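Local structure of glutathione S-transferase (Bombyx mori, 5ZFG) at the interface of chains A and B. The protein metabolises the organophosphate insecticide diazinon as a silkworm glutathione S-transferase, a family whose members typically transfer glutathione to electrophilic compounds. Residues are numbered along the deposited sequence; one frame, centred on the assembly and turned at random. Chains: chain A/B, Glutathione S-transferase.

The interface of chains A and B. Residues chain A 97, 100-101, 103-105; chain B 51, 66, 68-69, 103.
Carboxylate oxygen OE2 of B:Glu66 is gripped from both chains: the hydroxyl OG of A:Ser104 donates to it across the interface at 2.7 Å, on the syn side, while the amide NE2 of B:Gln51 comes to its anti side, well tilted out of the carboxylate plane, at 3.0 Å. Two donors on one oxygen should hold the carboxylate against turning. A:Ser104 OG sits between its own backbone N and carbonyl carbon (chi1 73°), which also brings it within bonding reach of the carbonyl O of A:Cys100, one helical turn back, above the carbonyl plane; its one hydrogen must be shared between this oxygen and B:Glu66 OE2 or serve one at a time. A further bond joins it to OG of A:Ser105. The other end of the B:Gln51 amide takes a bond from A:His97, whose NE2 meets OE1 tip to tip at 2.8 Å, lying close to both the imidazole and amide planes although these are turned 65° apart. One glutamine thus links histidine and carboxylate, which should fix the orientation of its amide, and CD1 of the A:Phe101 ring touches its CD at 3.7 Å. The B:Glu66 chain bends at chi2 (-78°), laying CG against A:His97 CD2 at 3.5 Å and the carboxyl carbon against A:Cys100 CB. An alanine in place of B:Glu66 would probably leave A:Ser104 OG and B:Gln51 NE2 without their shared acceptor and open a gap over A:Cys100. The patch packs helix 89-114 of chain A against the glutathione-binding N-terminal domain of chain B, and the two-fold repeats it with chains exchanged, as in the dimers typical of cytosolic GSTs. Where the two helices 89-114 approach each other, A:Leu103 and B:Leu103 meet by their methyl tips, CD2 to CD2 at 3.8 Å.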
loop_
_atom_site.group_PDB
_atom_site.type_symbol
_atom_site.label_atom_id
_atom_site.label_comp_id
_atom_site.label_asym_id
_atom_site.label_seq_id
_atom_site.Cartn_x
_atom_site.Cartn_y
_atom_site.Cartn_z
ATOM N N HIS A 97 4.616 2.276 6.895
ATOM C CA HIS A 97 5.443 2.842 5.839
ATOM C C HIS A 97 6.198 1.751 5.091
ATOM O O HIS A 97 6.212 1.713 3.850
ATOM C CB HIS A 97 6.451 3.843 6.397
ATOM C CG HIS A 97 7.432 4.253 5.352
ATOM N ND1 HIS A 97 8.588 3.544 5.107
ATOM C CD2 HIS A 97 7.345 5.185 4.372
ATOM C CE1 HIS A 97 9.205 4.064 4.060
ATOM N NE2 HIS A 97 8.472 5.060 3.596
ATOM N N CYS A 100 4.006 -0.112 2.707
ATOM C CA CYS A 100 3.744 0.680 1.509
ATOM C C CYS A 100 4.976 0.759 0.613
ATOM O O CYS A 100 4.864 0.668 -0.614
ATOM C CB CYS A 100 3.301 2.096 1.900
ATOM S SG CYS A 100 1.687 2.185 2.682
ATOM N N PHE A 101 6.154 0.967 1.217
ATOM C CA PHE A 101 7.407 1.058 0.464
ATOM C C PHE A 101 7.677 -0.227 -0.311
ATOM O O PHE A 101 8.110 -0.186 -1.468
ATOM C CB PHE A 101 8.559 1.372 1.434
ATOM C CG PHE A 101 9.951 1.179 0.846
ATOM C CD1 PHE A 101 10.378 1.935 -0.233
ATOM C CD2 PHE A 101 10.831 0.253 1.402
ATOM C CE1 PHE A 101 11.652 1.770 -0.765
ATOM C CE2 PHE A 101 12.113 0.071 0.870
ATOM C CZ PHE A 101 12.520 0.839 -0.210
ATOM N N LEU A 103 5.380 -2.309 -1.448
ATOM C CA LEU A 103 4.374 -2.417 -2.500
ATOM C C LEU A 103 4.616 -1.398 -3.609
ATOM O O LEU A 103 4.521 -1.731 -4.800
ATOM C CB LEU A 103 2.977 -2.227 -1.893
ATOM C CG LEU A 103 1.753 -2.067 -2.816
ATOM C CD1 LEU A 103 1.627 -3.235 -3.769
ATOM C CD2 LEU A 103 0.451 -1.933 -2.005
ATOM N N SER A 104 4.937 -0.162 -3.235
ATOM C CA SER A 104 5.040 0.918 -4.213
ATOM C C SER A 104 6.362 0.923 -4.971
ATOM O O SER A 104 6.414 1.433 -6.101
ATOM C CB SER A 104 4.892 2.273 -3.520
ATOM O OG SER A 104 6.058 2.595 -2.773
ATOM N N SER A 105 7.429 0.379 -4.377
ATOM C CA SER A 105 8.783 0.684 -4.826
ATOM C C SER A 105 9.728 -0.514 -4.788
ATOM O O SER A 105 10.272 -0.915 -5.825
ATOM C CB SER A 105 9.365 1.820 -3.970
ATOM O OG SER A 105 8.523 2.964 -3.997
ATOM N N GLN B 51 13.035 8.309 -0.620
ATOM C CA GLN B 51 12.390 7.901 -1.862
ATOM C C GLN B 51 12.199 9.053 -2.849
ATOM O O GLN B 51 11.859 8.793 -4.008
ATOM C CB GLN B 51 11.034 7.238 -1.550
ATOM C CG GLN B 51 11.130 5.979 -0.688
ATOM C CD GLN B 51 9.781 5.579 -0.065
ATOM O OE1 GLN B 51 9.627 5.606 1.154
ATOM N NE2 GLN B 51 8.802 5.233 -0.909
ATOM N N GLU B 66 5.035 8.055 2.164
ATOM C CA GLU B 66 3.936 7.190 1.730
ATOM C C GLU B 66 2.586 7.709 2.227
ATOM O O GLU B 66 2.251 7.564 3.411
ATOM C CB GLU B 66 4.159 5.734 2.177
ATOM C CG GLU B 66 5.358 5.090 1.489
ATOM C CD GLU B 66 5.079 4.646 0.062
ATOM O OE1 GLU B 66 3.919 4.707 -0.398
ATOM O OE2 GLU B 66 6.038 4.212 -0.625
ATOM N N ASN B 68 -0.501 6.762 2.067
ATOM C CA ASN B 68 -1.378 5.843 2.800
ATOM C C ASN B 68 -0.945 5.712 4.256
ATOM O O ASN B 68 -1.776 5.755 5.169
ATOM C CB ASN B 68 -1.391 4.468 2.143
ATOM C CG ASN B 68 -2.206 4.436 0.884
ATOM O OD1 ASN B 68 -2.814 5.430 0.496
ATOM N ND2 ASN B 68 -2.199 3.289 0.210
ATOM N N ALA B 69 0.354 5.547 4.487
ATOM C CA ALA B 69 0.857 5.452 5.857
ATOM C C ALA B 69 0.672 6.766 6.611
ATOM O O ALA B 69 0.411 6.762 7.822
ATOM C CB ALA B 69 2.330 5.057 5.832
ATOM N N LEU B 103 -3.562 2.317 -4.273
ATOM C CA LEU B 103 -2.131 2.405 -4.549
ATOM C C LEU B 103 -1.701 1.384 -5.593
ATOM O O LEU B 103 -0.927 1.708 -6.507
ATOM C CB LEU B 103 -1.342 2.194 -3.253
ATOM C CG LEU B 103 0.193 2.068 -3.331
ATOM C CD1 LEU B 103 0.831 3.292 -3.976
ATOM C CD2 LEU B 103 0.788 1.861 -1.945
#